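Local coordinates for protein Exo-beta-1,3-glucanase (Streptomyces sp. SirexAA-E, PDB 4PEY) that hydrolyses laminarin and laminarioligosaccharides as a secreted exo-beta-1,3-glucanase, releasing glucose and laminaribiose as end products, at residues 129-135 against 153-157; 368-374 against 396-402; 524-530 against 552-558; 188-192 against 493-497. The protein carries 1 engineered substitution. One frame throughout, in Å; residues are numbered along the deposited sequence. Where two conformers were deposited one is given.

Contact 1 of 4, residues 129-135 against 153-157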
# COMPACT_ATOMS: atom_id res chain seq x y z
N SER A 129 1.86 -9.26 -5.53
CA SER A 129 2.48 -9.06 -4.22
C SER A 129 2.22 -7.63 -3.78
O SER A 129 1.09 -7.15 -3.89
CB SER A 129 3.95 -9.44 -4.26
OG SER A 129 4.03 -10.85 -4.41
N GLN A 130 3.24 -6.94 -3.25
CA GLN A 130 2.99 -5.64 -2.60
C GLN A 130 2.70 -4.48 -3.57
O GLN A 130 3.08 -4.52 -4.75
CB GLN A 130 4.17 -5.28 -1.69
CG GLN A 130 4.37 -6.25 -0.51
CD GLN A 130 5.43 -7.31 -0.78
OE1 GLN A 130 5.76 -7.60 -1.94
NE2 GLN A 130 5.99 -7.88 0.29
N ALA A 131 2.02 -3.46 -3.04
CA ALA A 131 1.64 -2.25 -3.78
C ALA A 131 0.80 -2.57 -5.00
O ALA A 131 1.05 -2.07 -6.10
CB ALA A 131 2.88 -1.43 -4.18
N ALA A 132 -0.21 -3.41 -4.81
CA ALA A 132 -1.08 -3.79 -5.92
C ALA A 132 -2.54 -3.79 -5.46
O ALA A 132 -3.21 -4.84 -5.44
CB ALA A 132 -0.69 -5.16 -6.47
N PRO A 133 -3.05 -2.60 -5.09
CA PRO A 133 -4.37 -2.53 -4.46
C PRO A 133 -5.54 -2.91 -5.36
O PRO A 133 -5.53 -2.70 -6.58
CB PRO A 133 -4.47 -1.05 -4.06
CG PRO A 133 -3.59 -0.34 -5.04
CD PRO A 133 -2.42 -1.27 -5.22
N PHE A 134 -6.56 -3.45 -4.72
CA PHE A 134 -7.78 -3.95 -5.34
C PHE A 134 -8.92 -3.29 -4.53
O PHE A 134 -9.23 -3.74 -3.42
CB PHE A 134 -7.79 -5.48 -5.26
CG PHE A 134 -8.80 -6.18 -6.15
CD1 PHE A 134 -8.47 -6.53 -7.45
CD2 PHE A 134 -10.02 -6.60 -5.64
CE1 PHE A 134 -9.37 -7.23 -8.26
CE2 PHE A 134 -10.92 -7.31 -6.43
CZ PHE A 134 -10.60 -7.61 -7.75
N ARG A 135 -9.47 -2.20 -5.06
CA ARG A 135 -10.44 -1.37 -4.33
C ARG A 135 -11.77 -1.20 -5.05
O ARG A 135 -11.80 -1.06 -6.26
CB ARG A 135 -9.89 0.04 -4.09
CG ARG A 135 -8.70 0.16 -3.16
CD ARG A 135 -8.25 1.62 -3.08
NE ARG A 135 -7.06 1.81 -2.25
CZ ARG A 135 -7.06 1.99 -0.94
NH1 ARG A 135 -8.20 2.01 -0.25
NH2 ARG A 135 -5.90 2.14 -0.30
N ALA A 153 4.04 -16.12 -3.52
CA ALA A 153 3.28 -14.88 -3.61
C ALA A 153 3.24 -14.18 -2.26
O ALA A 153 3.10 -14.84 -1.23
CB ALA A 153 1.87 -15.14 -4.13
N SER A 154 3.35 -12.85 -2.28
CA SER A 154 3.44 -12.06 -1.05
C SER A 154 2.63 -10.75 -1.10
O SER A 154 3.20 -9.65 -1.00
CB SER A 154 4.92 -11.77 -0.74
OG SER A 154 5.09 -11.00 0.44
N GLY A 155 1.31 -10.87 -1.24
CA GLY A 155 0.42 -9.72 -1.22
C GLY A 155 0.04 -9.36 0.21
O GLY A 155 0.75 -9.73 1.14
N GLY A 156 -1.06 -8.63 0.41
CA GLY A 156 -1.91 -8.10 -0.63
C GLY A 156 -2.98 -7.28 0.07
O GLY A 156 -3.08 -7.29 1.30
N TYR A 157 -3.79 -6.57 -0.71
CA TYR A 157 -4.71 -5.59 -0.14
C TYR A 157 -6.02 -5.53 -0.92
O TYR A 157 -6.03 -5.23 -2.11
CB TYR A 157 -4.03 -4.21 -0.12
CG TYR A 157 -4.89 -3.09 0.43
CD1 TYR A 157 -4.85 -2.75 1.78
CD2 TYR A 157 -5.75 -2.37 -0.41
CE1 TYR A 157 -5.65 -1.72 2.29
CE2 TYR A 157 -6.54 -1.35 0.09
CZ TYR A 157 -6.50 -1.03 1.43
OH TYR A 157 -7.28 -0.00 1.91
O HOH W 1 -4.20 -6.68 -3.70

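Contact 2 of 4, residues 368-374 against 396-402. With BGC (beta-D-glucopyranose), chain B.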
# COMPACT_ATOMS: atom_id res chain seq x y z
N LEU A 368 -3.01 8.96 4.06
CA LEU A 368 -2.17 8.44 2.98
C LEU A 368 -2.77 7.12 2.53
O LEU A 368 -2.97 6.23 3.36
CB LEU A 368 -0.73 8.21 3.44
CG LEU A 368 0.07 9.34 4.08
CD1 LEU A 368 1.48 8.85 4.38
CD2 LEU A 368 0.10 10.55 3.17
N GLN A 369 -3.08 7.00 1.24
CA GLN A 369 -3.67 5.77 0.70
C GLN A 369 -2.98 5.36 -0.59
O GLN A 369 -2.84 6.18 -1.49
CB GLN A 369 -5.16 5.97 0.44
CG GLN A 369 -5.96 6.08 1.71
CD GLN A 369 -7.41 6.41 1.45
OE1 GLN A 369 -7.74 7.51 0.98
NE2 GLN A 369 -8.30 5.47 1.76
N ASP A 370 -2.56 4.10 -0.68
CA ASP A 370 -1.80 3.65 -1.85
C ASP A 370 -0.66 4.62 -2.10
O ASP A 370 -0.45 5.08 -3.23
CB ASP A 370 -2.68 3.53 -3.11
CG ASP A 370 -3.80 2.52 -2.95
OD1 ASP A 370 -3.72 1.65 -2.06
OD2 ASP A 370 -4.77 2.59 -3.74
N VAL A 371 0.05 4.95 -1.03
CA VAL A 371 1.28 5.71 -1.13
C VAL A 371 2.41 4.70 -0.95
O VAL A 371 2.48 3.97 0.05
CB VAL A 371 1.34 6.83 -0.08
CG1 VAL A 371 2.74 7.45 -0.04
CG2 VAL A 371 0.28 7.88 -0.39
N PHE A 372 3.26 4.64 -1.95
CA PHE A 372 4.35 3.68 -1.97
C PHE A 372 5.66 4.43 -1.96
O PHE A 372 5.77 5.51 -2.54
CB PHE A 372 4.22 2.77 -3.20
CG PHE A 372 2.83 2.21 -3.38
CD1 PHE A 372 2.20 1.56 -2.33
CD2 PHE A 372 2.14 2.39 -4.56
CE1 PHE A 372 0.91 1.07 -2.46
CE2 PHE A 372 0.85 1.89 -4.71
CZ PHE A 372 0.23 1.23 -3.66
N VAL A 373 6.65 3.88 -1.27
CA VAL A 373 7.97 4.48 -1.26
C VAL A 373 8.99 3.44 -1.68
O VAL A 373 8.90 2.28 -1.27
CB VAL A 373 8.33 5.05 0.14
CG1 VAL A 373 9.74 5.65 0.13
CG2 VAL A 373 7.29 6.10 0.55
N ARG A 374 9.92 3.85 -2.54
CA ARG A 374 10.99 2.97 -3.00
C ARG A 374 12.34 3.64 -2.79
O ARG A 374 12.50 4.82 -3.12
CB ARG A 374 10.82 2.61 -4.48
CG ARG A 374 12.02 1.88 -5.06
CD ARG A 374 11.73 1.35 -6.46
NE ARG A 374 11.64 2.41 -7.45
CZ ARG A 374 11.02 2.29 -8.62
NH1 ARG A 374 10.42 1.14 -8.93
NH2 ARG A 374 10.99 3.30 -9.49
N ILE A 396 -3.23 5.87 7.80
CA ILE A 396 -2.37 5.29 6.79
C ILE A 396 -3.05 4.02 6.30
O ILE A 396 -3.02 3.00 6.99
CB ILE A 396 -0.96 4.96 7.34
CG1 ILE A 396 -0.37 6.16 8.08
CG2 ILE A 396 -0.04 4.49 6.21
CD1 ILE A 396 -0.16 7.36 7.21
N ASP A 397 -3.69 4.10 5.15
CA ASP A 397 -4.51 2.99 4.66
C ASP A 397 -3.95 2.46 3.35
O ASP A 397 -4.25 2.97 2.27
CB ASP A 397 -5.97 3.45 4.53
CG ASP A 397 -6.86 2.43 3.84
OD1 ASP A 397 -6.79 1.24 4.19
OD2 ASP A 397 -7.64 2.84 2.96
N HIS A 398 -3.14 1.41 3.49
CA HIS A 398 -2.29 0.79 2.47
C HIS A 398 -1.07 1.61 2.08
O HIS A 398 -1.14 2.56 1.29
CB HIS A 398 -3.04 0.44 1.19
CG HIS A 398 -2.30 -0.53 0.33
ND1 HIS A 398 -2.44 -0.59 -1.04
CD2 HIS A 398 -1.40 -1.48 0.66
CE1 HIS A 398 -1.66 -1.55 -1.51
NE2 HIS A 398 -1.01 -2.10 -0.50
N THR A 399 0.07 1.22 2.65
CA THR A 399 1.35 1.75 2.21
C THR A 399 2.32 0.58 2.04
O THR A 399 2.20 -0.44 2.71
CB THR A 399 1.91 2.80 3.21
OG1 THR A 399 3.06 3.41 2.64
CG2 THR A 399 2.28 2.17 4.52
N TRP A 400 3.25 0.73 1.10
CA TRP A 400 4.40 -0.15 0.97
C TRP A 400 5.61 0.75 0.96
O TRP A 400 5.79 1.54 0.03
CB TRP A 400 4.38 -0.99 -0.31
CG TRP A 400 5.47 -2.05 -0.44
CD1 TRP A 400 6.01 -2.82 0.57
CD2 TRP A 400 6.13 -2.47 -1.65
NE1 TRP A 400 6.96 -3.69 0.05
CE2 TRP A 400 7.04 -3.50 -1.31
CE3 TRP A 400 6.02 -2.09 -2.99
CZ2 TRP A 400 7.83 -4.14 -2.26
CZ3 TRP A 400 6.82 -2.72 -3.94
CH2 TRP A 400 7.73 -3.73 -3.57
N VAL A 401 6.42 0.63 2.00
CA VAL A 401 7.61 1.44 2.15
C VAL A 401 8.77 0.45 2.05
O VAL A 401 8.95 -0.40 2.92
CB VAL A 401 7.59 2.21 3.49
CG1 VAL A 401 8.86 3.03 3.68
CG2 VAL A 401 6.37 3.11 3.54
N TRP A 402 9.54 0.56 0.97
CA TRP A 402 10.40 -0.53 0.52
C TRP A 402 11.81 -0.10 0.17
O TRP A 402 12.02 0.60 -0.83
CB TRP A 402 9.75 -1.20 -0.70
CG TRP A 402 10.44 -2.40 -1.33
CD1 TRP A 402 10.49 -3.68 -0.83
CD2 TRP A 402 11.07 -2.45 -2.61
NE1 TRP A 402 11.14 -4.51 -1.72
CE2 TRP A 402 11.51 -3.78 -2.82
CE3 TRP A 402 11.32 -1.50 -3.61
CZ2 TRP A 402 12.17 -4.18 -3.98
CZ3 TRP A 402 11.99 -1.90 -4.75
CH2 TRP A 402 12.40 -3.23 -4.93
C2 BGC B . 9.87 -9.61 -0.38
C3 BGC B . 9.97 -8.44 -1.37
C4 BGC B . 11.07 -8.73 -2.38
C5 BGC B . 10.79 -10.05 -3.08
C6 BGC B . 11.85 -10.35 -4.13
C1 BGC B . 9.83 -10.96 -1.10
O2 BGC B . 8.71 -9.43 0.42
O3 BGC B . 10.29 -7.26 -0.67
O4 BGC B . 11.16 -7.69 -3.32
O5 BGC B . 10.82 -11.07 -2.10
O6 BGC B . 13.06 -10.66 -3.49

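Contact 3 of 4, residues 524-530 against 552-558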
# COMPACT_ATOMS: atom_id res chain seq x y z
N ASP A 524 -1.78 -11.72 17.74
CA ASP A 524 -1.39 -12.52 16.58
C ASP A 524 -0.11 -11.98 15.92
O ASP A 524 -0.14 -11.42 14.82
CB ASP A 524 -2.54 -12.60 15.56
CG ASP A 524 -3.83 -13.16 16.16
OD1 ASP A 524 -3.79 -13.65 17.30
OD2 ASP A 524 -4.88 -13.11 15.47
N LEU A 525 1.00 -12.18 16.61
CA LEU A 525 2.34 -11.85 16.11
C LEU A 525 3.04 -13.10 15.58
O LEU A 525 2.83 -14.20 16.08
CB LEU A 525 3.20 -11.25 17.22
CG LEU A 525 2.71 -9.98 17.91
CD1 LEU A 525 3.70 -9.56 18.98
CD2 LEU A 525 2.50 -8.88 16.89
N LEU A 526 3.90 -12.92 14.58
CA LEU A 526 4.71 -14.03 14.11
C LEU A 526 6.02 -13.56 13.50
O LEU A 526 6.10 -12.44 12.96
CB LEU A 526 3.90 -14.87 13.11
CG LEU A 526 3.41 -14.14 11.85
CD1 LEU A 526 3.71 -14.89 10.55
CD2 LEU A 526 1.94 -13.76 12.01
N VAL A 527 7.04 -14.40 13.61
CA VAL A 527 8.28 -14.19 12.87
C VAL A 527 8.62 -15.46 12.10
O VAL A 527 8.25 -16.57 12.50
CB VAL A 527 9.46 -13.76 13.78
CG1 VAL A 527 9.15 -12.44 14.47
CG2 VAL A 527 9.81 -14.85 14.81
N VAL A 528 9.30 -15.30 10.97
CA VAL A 528 9.57 -16.44 10.09
C VAL A 528 10.95 -16.29 9.47
O VAL A 528 11.27 -15.22 8.92
CB VAL A 528 8.54 -16.56 8.93
CG1 VAL A 528 8.69 -17.91 8.25
CG2 VAL A 528 7.10 -16.34 9.40
N SER A 529 11.77 -17.33 9.57
CA SER A 529 13.01 -17.40 8.80
C SER A 529 12.74 -18.06 7.47
O SER A 529 12.20 -19.17 7.43
CB SER A 529 14.09 -18.18 9.55
OG SER A 529 15.19 -18.47 8.70
N LEU A 530 13.12 -17.41 6.38
CA LEU A 530 12.89 -17.97 5.05
C LEU A 530 14.04 -18.92 4.70
O LEU A 530 15.16 -18.49 4.38
CB LEU A 530 12.73 -16.85 4.02
CG LEU A 530 11.68 -15.78 4.40
CD1 LEU A 530 11.62 -14.67 3.36
CD2 LEU A 530 10.30 -16.41 4.62
N THR A 552 11.02 -23.06 7.30
CA THR A 552 10.17 -21.87 7.19
C THR A 552 8.84 -22.06 7.97
O THR A 552 7.74 -21.75 7.49
CB THR A 552 9.91 -21.51 5.69
OG1 THR A 552 11.15 -21.56 4.97
CG2 THR A 552 9.33 -20.11 5.54
N ILE A 553 8.97 -22.53 9.21
CA ILE A 553 7.84 -22.63 10.13
C ILE A 553 7.76 -21.39 11.02
O ILE A 553 8.73 -21.06 11.71
CB ILE A 553 7.95 -23.89 11.01
CG1 ILE A 553 8.00 -25.15 10.14
CG2 ILE A 553 6.79 -23.95 12.00
CD1 ILE A 553 8.17 -26.43 10.93
N PRO A 554 6.62 -20.67 11.00
CA PRO A 554 6.52 -19.48 11.84
C PRO A 554 6.62 -19.75 13.34
O PRO A 554 6.17 -20.80 13.82
CB PRO A 554 5.12 -18.93 11.51
CG PRO A 554 4.82 -19.45 10.15
CD PRO A 554 5.47 -20.81 10.09
N SER A 555 7.22 -18.81 14.06
CA SER A 555 7.13 -18.74 15.52
C SER A 555 6.08 -17.68 15.87
O SER A 555 6.16 -16.55 15.39
CB SER A 555 8.48 -18.41 16.14
OG SER A 555 8.37 -18.33 17.56
N GLN A 556 5.12 -18.05 16.71
CA GLN A 556 3.93 -17.24 16.94
C GLN A 556 3.72 -16.84 18.39
O GLN A 556 4.07 -17.57 19.31
CB GLN A 556 2.69 -18.01 16.46
CG GLN A 556 2.73 -18.40 14.99
CD GLN A 556 1.80 -19.55 14.66
OE1 GLN A 556 1.64 -20.48 15.46
NE2 GLN A 556 1.18 -19.48 13.49
N VAL A 557 3.11 -15.66 18.57
CA VAL A 557 2.63 -15.24 19.88
C VAL A 557 1.20 -14.76 19.70
O VAL A 557 0.96 -13.83 18.93
CB VAL A 557 3.51 -14.13 20.50
CG1 VAL A 557 2.80 -13.47 21.67
CG2 VAL A 557 4.87 -14.70 20.94
N VAL A 558 0.25 -15.38 20.40
CA VAL A 558 -1.16 -15.00 20.23
C VAL A 558 -1.49 -13.67 20.92
O VAL A 558 -2.19 -12.82 20.35
CB VAL A 558 -2.10 -16.10 20.77
CG1 VAL A 558 -3.56 -15.65 20.67
CG2 VAL A 558 -1.90 -17.40 20.00
O HOH W 2 13.41 -21.61 8.00
O HOH W 3 11.01 -19.95 10.51

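Contact 4 of 4, residues 188-192 against 493-497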
# COMPACT_ATOMS: atom_id res chain seq x y z
N GLY A 188 -5.69 -19.94 4.93
CA GLY A 188 -4.70 -18.99 5.43
C GLY A 188 -3.35 -19.68 5.48
O GLY A 188 -3.28 -20.88 5.75
N VAL A 189 -2.29 -18.93 5.22
CA VAL A 189 -0.94 -19.49 5.21
C VAL A 189 -0.17 -19.01 6.45
O VAL A 189 0.00 -19.79 7.39
CB VAL A 189 -0.21 -19.13 3.90
CG1 VAL A 189 1.23 -19.64 3.90
CG2 VAL A 189 -0.98 -19.74 2.73
N TRP A 190 0.26 -17.75 6.47
CA TRP A 190 0.93 -17.21 7.66
C TRP A 190 0.13 -16.14 8.41
O TRP A 190 0.18 -16.08 9.64
CB TRP A 190 2.30 -16.60 7.32
CG TRP A 190 3.30 -17.57 6.74
CD1 TRP A 190 3.26 -18.94 6.79
CD2 TRP A 190 4.46 -17.23 5.99
NE1 TRP A 190 4.34 -19.46 6.12
CE2 TRP A 190 5.10 -18.43 5.63
CE3 TRP A 190 5.04 -16.01 5.62
CZ2 TRP A 190 6.28 -18.46 4.89
CZ3 TRP A 190 6.21 -16.04 4.88
CH2 TRP A 190 6.82 -17.26 4.52
N ASN A 191 -0.60 -15.29 7.68
CA ASN A 191 -1.26 -14.16 8.32
C ASN A 191 -2.34 -13.56 7.44
O ASN A 191 -2.06 -12.67 6.64
CB ASN A 191 -0.24 -13.07 8.68
CG ASN A 191 -0.89 -11.79 9.20
OD1 ASN A 191 -2.01 -11.79 9.70
ND2 ASN A 191 -0.18 -10.67 9.05
N MET A 192 -3.55 -14.04 7.55
CA MET A 192 -4.69 -13.44 6.89
C MET A 192 -5.52 -12.63 7.87
O MET A 192 -6.07 -13.15 8.81
CB MET A 192 -5.56 -14.51 6.22
CG MET A 192 -5.09 -15.07 4.88
SD MET A 192 -3.33 -15.53 4.72
CE MET A 192 -3.26 -15.93 2.97
N GLY A 493 -2.33 -8.85 13.91
CA GLY A 493 -2.02 -9.56 12.67
C GLY A 493 -0.73 -9.08 12.03
O GLY A 493 -0.75 -8.46 10.96
N MET A 494 0.39 -9.38 12.67
CA MET A 494 1.66 -8.74 12.31
C MET A 494 2.78 -9.75 12.18
O MET A 494 3.00 -10.56 13.08
CB MET A 494 2.03 -7.69 13.36
CG MET A 494 0.88 -6.75 13.73
SD MET A 494 1.26 -5.60 15.04
CE MET A 494 2.34 -4.50 14.19
N GLY A 495 3.51 -9.67 11.06
CA GLY A 495 4.59 -10.61 10.80
C GLY A 495 5.86 -9.96 10.30
O GLY A 495 5.82 -9.00 9.52
N SER A 496 7.00 -10.50 10.74
CA SER A 496 8.32 -10.08 10.26
C SER A 496 9.09 -11.31 9.80
O SER A 496 9.15 -12.30 10.53
CB SER A 496 9.09 -9.35 11.37
OG SER A 496 10.43 -9.06 10.97
N TYR A 497 9.68 -11.25 8.60
CA TYR A 497 10.38 -12.40 8.02
C TYR A 497 11.86 -12.06 7.80
O TYR A 497 12.19 -10.91 7.50
CB TYR A 497 9.75 -12.83 6.69
CG TYR A 497 8.25 -12.73 6.65
CD1 TYR A 497 7.47 -13.14 7.73
CD2 TYR A 497 7.59 -12.21 5.54
CE1 TYR A 497 6.09 -13.02 7.71
CE2 TYR A 497 6.22 -12.09 5.51
CZ TYR A 497 5.47 -12.51 6.59
OH TYR A 497 4.09 -12.39 6.56
O HOH W 4 2.39 -10.45 7.69

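Contact 1 of 4, residues 129-135 against 153-157
F134 and Y157 join two successive coils of the N-terminal parallel beta-helix, one of the paired beta-helical domains of glycoside hydrolase family 55. Strand 134-135 runs parallel to strand 157-159, and the loops leading into both strands share the contact. Direct backbone bonding is sparse. F134 N donates to Y157 O over 3.2 Å; just before it a water bridges the coils, giving a proton to A132 O at 2.7 Å and accepting one from Y157 N at 3.0 Å. On the loop side a hydroxyl does the backbone's work: S154 N donates to S129 OG at 3.0 Å, and that oxygen is also bonded to A104 O.

Polar packing continues toward the glycan pocket. A bend at chi2 (97°) lays the Q130 amide beside the S154 backbone, with Q130 CD 3.2 Å from S154 O. Q130 is a substrate-binding residue, and its NE2 serves both Q456 and O2 of a bound glucose, while S154 OG is bonded to Q174.

P133 and R135 both pack on the Y157 ring. P133 CB rests 4.1 Å from Y157 CD2, approaching the ring obliquely. R135, extended from CG to NE, carries its guanidinium obliquely across the same ring, the two planes 51° apart; its NE is salt-bridged to D370, and Y157 OH is hydrogen-bonded to D397. Y157 CE2 sits over the centre of one guanidinium face, 3.5 Å from R135 CZ.

Contact 2 of 4, residues 368-374 against 396-402
F372 drives its ring edge against one face of H398, an offset edge-to-face pair with ring centroids 5.4 Å apart and planes at 74°. The phenyl is wedged at a corner of two parallel coils. Its CD1 fits against the start of the neighbouring tryptophan, 3.9 Å from W400 CB, and the D370 carbonyl carbon covers part of one face. With CG anti to the backbone N (chi1 -163°), H398 brings its imidazole across the corner, where ND1 donates to D370 OD1 at 2.8 Å; this fixes the ring's rotation and keeps its face turned to the phenyl. Next along, T399 OG1 donates to V371 O at 2.7 Å.

In one of its two conformers I396 lies beside L368. On the opposite sheet face Q369 crosses D397 at a slant, Q369 NE2 reaching the anti lone pair of D397 OD2 at 3.0 Å; D397 OD1 is hydrogen-bonded to Y157 OH, and OD2 is salt-bridged to R178. At the far end R374 runs side by side with W402, R374 CD abutting the indole rim 3.7 Å from W402 CZ3, while W400 CH2 covers one indole face. The indole meets the sugar at its edge, W402 NE1 donating to glucose O3 at 3.1 Å.

Strands 371-374 and 399-402 run 6° from parallel in the C-terminal beta-helix, between strands 337-340 and 429-436; V373 and V401 both pack on strand 385-389.

Contact 3 of 4, residues 524-530 against 552-558
V528 holds CG1 anti to the backbone N (chi1 -167°), which splits its two methyls between separate partners on segment 552-558. CG1 reaches T552 CG2 at 3.5 Å, the side chains crossing at about a right angle, whereas CG2 runs alongside the proline, 3.9 Å from P554 CB. T552 holds CG2 opposite its own backbone N, toward V528, and that methyl also meets L530 CD2 at 3.9 Å; its OG1 is hydrogen-bonded to G531 N.

The strands themselves close the end of the C-terminal beta-helix. Its coils stack in parallel, but segment 555-557 comes back at 167° to strand 525-529, an antiparallel edge. L525 with V557 and V527 with S555 are hydrogen-bonded pairs, each with reciprocal bonds such as L525 N to V557 O at 2.8 Å, and L526 with Q556 between them is non-hydrogen-bonded. D524 N adds one more bond, to V558 O.

Beyond P554 the direct backbone hydrogen bonds end and waters bridge the gap. One water accepts from T552 N at 2.9 Å and lies next to S529 O; a second accepts from S529 N and lies 2.8 Å from I553 O. At this same end, T552 and L530 line the glycan pocket, each touching a bound glucose. On the side faced by V527, its CG2 lies 4.0 Å from S555 CB, while S555 OG turns to D545 O.

Contact 4 of 4, residues 188-192 against 493-497
W190 sets the edge of its six-membered ring over the face of Y497, and this is the tight half of the contact. The planes stand 67° apart with centroids 5.0 Å from each other, an edge-to-face pair in which W190 CE3 comes 3.7 Å from Y497 CZ and W190 CZ3 lies over the ring centre. Both side chains leave the backbone toward the opposite segment. L526, L530 and T552 also pack on the indole, whose atoms come to about 4 Å from a bound glucose.

Segment 188-192 belongs to the N-terminal beta-helix and 493-497 to the C-terminal one, so this is a seam between the two helices beside the substrate site. The Y497 side chain is about 5 Å from A458, engineered at the position inferred to hold the proton donor.

The other half is looser and partly hydrated. A chi1 of 173° swings the N191 amide away from its own N and across to the corner at G493, but the bond from N191 ND2 to G493 O, 3.0 Å long, is weak and bent to 145°. A water takes up the remaining span, accepting from N191 ND2 at 2.9 Å and donating to Y497 OH at 2.8 Å. N191 OD1 is bonded to T193 OG1, and Y497 OH also to Q174 OE1.

In the fold
From the N terminus, contact 1 comes first, closing a short loop between consecutive coils of the first beta-helix. Segment 188-192 then opens contact 4, which does not close until residues 493-497, some 300 residues later; contact 2, a coil-to-coil closure in the second beta-helix, is nested inside that long span. Contact 3 follows in series near the C terminus. Contacts 1 and 2 touch across the domain boundary, with Q130 CB packed on W400 CE2, so the two helices meet there as well as at contact 4. Contacts 3 and 4 are joined through neighbouring strands 489-498 and 520-529, where L526 N lies 2.9 Å from M494 O.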